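Local coordinates for nicotinate phosphoribosyltransferase (PDB 2IM5), which probably transfers the phosphoribosyl group of 5-phosphoribosyl diphosphate to nicotinate, with ATP hydrolysis, giving nicotinate mononucleotide for NAD(+) synthesis, at residues L173-K184 / T194-L205. Numbering follows the deposited sequence.
Sequences LEVEDRVTDILK and TSNVHLAHKHGL
Segment 173-184 of helix 173-186 crosses helix 197-203 at -47°, the segment axes 10.6 Å apart at their closest; the nearest CA pairs are Asp177-Leu199 and Asp181-His203. Leu199 fits as a knob into the hole formed by Leu173, Glu176, Asp177 and Thr180; its branched end suits the task, CD1 lying 3.3 Å from Glu176 CG while CD2 turns to Leu173 and Asp177. With CG swung anti to the backbone N (chi1 -169°), the Asp177 carboxylate reaches two donors: OD2 takes Lys202 NZ on its syn lone pair, a salt bridge, and OD1 accepts from His203 NE2 at 2.7 Å. OD1 lies in the ring plane, but NE2 approaches from above the carboxylate plane. Compact Thr180 packs CG2 against His203 and Leu205 while OG1 bonds back to Glu176 O. These helices follow neighbouring strands, 162-164 and 191-194, of the parallel sheet in the barrel-like NAPRTase domain. Asn196 caps the second helix, OD1 accepting from Leu199 N, while ND2 bonds to Asp9 and weakly to Glu176 OE1, itself salt-bridged to Arg170. Two waters link Glu176 OE2 to Thr194 OG1. A Schellman motif places Gly204 at positive phi, which residues with a CB adopt less readily, and extended Lys184 reaches His203 O with NZ at 2.7 Å.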
loop_
_atom_site.group_PDB
_atom_site.type_symbol
_atom_site.label_atom_id
_atom_site.label_comp_id
_atom_site.label_asym_id
_atom_site.label_seq_id
_atom_site.Cartn_x
_atom_site.Cartn_y
_atom_site.Cartn_z
ATOM N N LEU A 173 12.892 4.984 10.189
ATOM C CA LEU A 173 12.345 6.265 9.748
ATOM C C LEU A 173 13.518 7.117 9.261
ATOM O O LEU A 173 13.447 7.788 8.227
ATOM C CB LEU A 173 11.667 6.980 10.925
ATOM C CG LEU A 173 10.610 8.077 10.694
ATOM C CD1 LEU A 173 10.731 9.110 11.813
ATOM C CD2 LEU A 173 10.777 8.756 9.351
ATOM N N GLU A 174 14.600 7.075 10.026
ATOM C CA GLU A 174 15.805 7.834 9.723
ATOM C C GLU A 174 16.354 7.485 8.345
ATOM O O GLU A 174 16.743 8.367 7.586
ATOM C CB GLU A 174 16.850 7.570 10.805
ATOM C CG GLU A 174 18.154 8.304 10.615
ATOM C CD GLU A 174 19.046 8.171 11.826
ATOM O OE1 GLU A 174 19.252 7.026 12.294
ATOM O OE2 GLU A 174 19.536 9.209 12.312
ATOM N N VAL A 175 16.385 6.199 8.016
ATOM C CA VAL A 175 16.869 5.792 6.703
ATOM C C VAL A 175 15.921 6.269 5.586
ATOM O O VAL A 175 16.382 6.815 4.578
ATOM C CB VAL A 175 17.038 4.263 6.619
ATOM C CG1 VAL A 175 17.262 3.840 5.178
ATOM C CG2 VAL A 175 18.213 3.825 7.493
ATOM N N GLU A 176 14.611 6.077 5.756
ATOM C CA GLU A 176 13.669 6.519 4.726
ATOM C C GLU A 176 13.741 8.036 4.566
ATOM O O GLU A 176 13.671 8.552 3.454
ATOM C CB GLU A 176 12.218 6.115 5.052
ATOM C CG GLU A 176 11.212 6.694 4.040
ATOM C CD GLU A 176 9.743 6.268 4.254
ATOM O OE1 GLU A 176 9.344 5.913 5.392
ATOM O OE2 GLU A 176 8.977 6.320 3.262
ATOM N N ASP A 177 13.891 8.738 5.683
ATOM C CA ASP A 177 13.971 10.194 5.675
ATOM C C ASP A 177 15.162 10.675 4.849
ATOM O O ASP A 177 15.017 11.513 3.962
ATOM C CB ASP A 177 14.101 10.716 7.108
ATOM C CG ASP A 177 13.929 12.222 7.204
ATOM O OD1 ASP A 177 14.197 12.930 6.212
ATOM O OD2 ASP A 177 13.537 12.709 8.282
ATOM N N ARG A 178 16.343 10.147 5.151
ATOM C CA ARG A 178 17.554 10.540 4.434
ATOM C C ARG A 178 17.516 10.121 2.967
ATOM O O ARG A 178 17.926 10.881 2.094
ATOM C CB ARG A 178 18.792 9.950 5.121
ATOM C CG ARG A 178 20.115 10.331 4.463
ATOM C CD ARG A 178 20.212 11.838 4.235
ATOM N NE ARG A 178 21.411 12.201 3.483
ATOM C CZ ARG A 178 21.620 13.397 2.937
ATOM N NH1 ARG A 178 20.708 14.357 3.054
ATOM N NH2 ARG A 178 22.744 13.634 2.273
ATOM N N VAL A 179 17.027 8.917 2.698
ATOM C CA VAL A 179 16.935 8.419 1.328
ATOM C C VAL A 179 16.030 9.324 0.494
ATOM O O VAL A 179 16.333 9.619 -0.666
ATOM C CB VAL A 179 16.384 6.968 1.290
ATOM C CG1 VAL A 179 15.972 6.592 -0.135
ATOM C CG2 VAL A 179 17.456 5.993 1.787
ATOM N N THR A 180 14.922 9.759 1.091
ATOM C CA THR A 180 13.984 10.644 0.411
ATOM C C THR A 180 14.670 11.972 0.112
ATOM O O THR A 180 14.509 12.536 -0.966
ATOM C CB THR A 180 12.744 10.915 1.288
ATOM O OG1 THR A 180 12.073 9.678 1.540
ATOM C CG2 THR A 180 11.791 11.882 0.593
ATOM N N ASP A 181 15.439 12.460 1.080
ATOM C CA ASP A 181 16.158 13.721 0.927
ATOM C C ASP A 181 17.156 13.643 -0.227
ATOM O O ASP A 181 17.246 14.556 -1.049
ATOM C CB ASP A 181 16.908 14.058 2.213
ATOM C CG ASP A 181 17.306 15.515 2.284
ATOM O OD1 ASP A 181 17.599 16.106 1.221
ATOM O OD2 ASP A 181 17.332 16.068 3.404
ATOM N N ILE A 182 17.897 12.544 -0.287
ATOM C CA ILE A 182 18.884 12.349 -1.338
ATOM C C ILE A 182 18.237 12.227 -2.713
ATOM O O ILE A 182 18.690 12.838 -3.685
ATOM C CB ILE A 182 19.726 11.085 -1.069
ATOM C CG1 ILE A 182 20.498 11.253 0.242
ATOM C CG2 ILE A 182 20.676 10.832 -2.229
ATOM C CD1 ILE A 182 21.202 9.995 0.710
ATOM N N LEU A 183 17.177 11.431 -2.803
ATOM C CA LEU A 183 16.498 11.248 -4.082
ATOM C C LEU A 183 15.947 12.574 -4.596
ATOM O O LEU A 183 16.045 12.876 -5.781
ATOM C CB LEU A 183 15.375 10.215 -3.946
ATOM C CG LEU A 183 15.878 8.774 -3.836
ATOM C CD1 LEU A 183 14.729 7.814 -3.542
ATOM C CD2 LEU A 183 16.559 8.395 -5.147
ATOM N N LYS A 184 15.379 13.364 -3.696
ATOM C CA LYS A 184 14.830 14.657 -4.075
ATOM C C LYS A 184 15.934 15.515 -4.679
ATOM O O LYS A 184 15.713 16.266 -5.623
ATOM C CB LYS A 184 14.255 15.371 -2.850
ATOM C CG LYS A 184 13.660 16.727 -3.178
ATOM C CD LYS A 184 13.387 17.554 -1.940
ATOM C CE LYS A 184 12.839 18.926 -2.322
ATOM N NZ LYS A 184 12.546 19.767 -1.136
ATOM N N THR A 194 6.154 10.749 -2.907
ATOM C CA THR A 194 6.276 9.651 -1.958
ATOM C C THR A 194 4.929 9.289 -1.346
ATOM O O THR A 194 4.025 10.124 -1.243
ATOM C CB THR A 194 7.240 10.002 -0.813
ATOM O OG1 THR A 194 7.300 8.909 0.116
ATOM C CG2 THR A 194 6.758 11.245 -0.087
ATOM N N SER A 195 4.814 8.032 -0.940
ATOM C CA SER A 195 3.598 7.539 -0.336
ATOM C C SER A 195 3.530 7.972 1.124
ATOM O O SER A 195 2.440 8.100 1.691
ATOM C CB SER A 195 3.556 6.015 -0.450
ATOM O OG SER A 195 2.353 5.506 0.086
ATOM N N ASN A 196 4.698 8.202 1.725
ATOM C CA ASN A 196 4.783 8.625 3.122
ATOM C C ASN A 196 4.349 10.085 3.234
ATOM O O ASN A 196 5.100 10.998 2.868
ATOM C CB ASN A 196 6.216 8.470 3.630
ATOM C CG ASN A 196 6.325 8.678 5.121
ATOM O OD1 ASN A 196 5.830 9.670 5.663
ATOM N ND2 ASN A 196 6.982 7.742 5.800
ATOM N N VAL A 197 3.145 10.308 3.748
ATOM C CA VAL A 197 2.601 11.666 3.861
ATOM C C VAL A 197 3.462 12.599 4.711
ATOM O O VAL A 197 3.641 13.772 4.365
ATOM C CB VAL A 197 1.161 11.633 4.414
ATOM C CG1 VAL A 197 0.544 13.031 4.370
ATOM C CG2 VAL A 197 0.328 10.651 3.594
ATOM N N HIS A 198 3.995 12.075 5.813
ATOM C CA HIS A 198 4.854 12.849 6.697
ATOM C C HIS A 198 6.120 13.355 5.992
ATOM O O HIS A 198 6.478 14.536 6.097
ATOM C CB HIS A 198 5.265 12.011 7.909
ATOM C CG HIS A 198 6.447 12.559 8.645
ATOM N ND1 HIS A 198 6.461 13.821 9.205
ATOM C CD2 HIS A 198 7.662 12.018 8.907
ATOM C CE1 HIS A 198 7.630 14.031 9.783
ATOM N NE2 HIS A 198 8.377 12.952 9.617
ATOM N N LEU A 199 6.800 12.460 5.282
ATOM C CA LEU A 199 8.014 12.845 4.587
ATOM C C LEU A 199 7.734 13.728 3.370
ATOM O O LEU A 199 8.600 14.486 2.936
ATOM C CB LEU A 199 8.807 11.597 4.195
ATOM C CG LEU A 199 9.360 10.848 5.420
ATOM C CD1 LEU A 199 10.164 9.634 4.979
ATOM C CD2 LEU A 199 10.234 11.800 6.254
ATOM N N ALA A 200 6.527 13.634 2.817
ATOM C CA ALA A 200 6.165 14.463 1.675
ATOM C C ALA A 200 6.012 15.881 2.220
ATOM O O ALA A 200 6.394 16.860 1.581
ATOM C CB ALA A 200 4.856 13.988 1.068
ATOM N N HIS A 201 5.453 15.971 3.420
ATOM C CA HIS A 201 5.251 17.246 4.085
ATOM C C HIS A 201 6.614 17.846 4.416
ATOM O O HIS A 201 6.910 18.990 4.066
ATOM C CB HIS A 201 4.456 17.040 5.376
ATOM C CG HIS A 201 4.300 18.282 6.199
ATOM N ND1 HIS A 201 4.035 18.247 7.551
ATOM C CD2 HIS A 201 4.347 19.593 5.860
ATOM C CE1 HIS A 201 3.928 19.482 8.010
ATOM N NE2 HIS A 201 4.113 20.317 7.004
ATOM N N LYS A 202 7.442 17.052 5.086
ATOM C CA LYS A 202 8.774 17.482 5.494
ATOM C C LYS A 202 9.697 17.911 4.349
ATOM O O LYS A 202 10.392 18.924 4.456
ATOM C CB LYS A 202 9.454 16.369 6.291
ATOM C CG LYS A 202 10.884 16.681 6.671
ATOM C CD LYS A 202 11.445 15.670 7.662
ATOM C CE LYS A 202 12.903 16.000 7.980
ATOM N NZ LYS A 202 13.454 15.116 9.031
ATOM N N HIS A 203 9.702 17.146 3.263
ATOM C CA HIS A 203 10.573 17.444 2.136
ATOM C C HIS A 203 9.924 18.183 0.971
ATOM O O HIS A 203 10.540 18.338 -0.084
ATOM C CB HIS A 203 11.215 16.151 1.636
ATOM C CG HIS A 203 12.098 15.494 2.649
ATOM N ND1 HIS A 203 13.269 16.064 3.098
ATOM C CD2 HIS A 203 11.966 14.327 3.324
ATOM C CE1 HIS A 203 13.820 15.278 4.006
ATOM N NE2 HIS A 203 13.049 14.216 4.162
ATOM N N GLY A 204 8.690 18.635 1.164
ATOM C CA GLY A 204 7.996 19.380 0.126
ATOM C C GLY A 204 7.791 18.614 -1.166
ATOM O O GLY A 204 8.013 19.142 -2.253
ATOM N N LEU A 205 7.367 17.363 -1.050
ATOM C CA LEU A 205 7.128 16.527 -2.214
ATOM C C LEU A 205 5.636 16.238 -2.339
ATOM O O LEU A 205 4.878 16.436 -1.394
ATOM C CB LEU A 205 7.879 15.200 -2.064
ATOM C CG LEU A 205 9.405 15.251 -1.939
ATOM C CD1 LEU A 205 9.924 13.852 -1.604
ATOM C CD2 LEU A 205 10.024 15.760 -3.245
HETATM O O HOH W 1 9.373 8.759 1.639
HETATM O O HOH W 2 7.536 5.931 1.257
#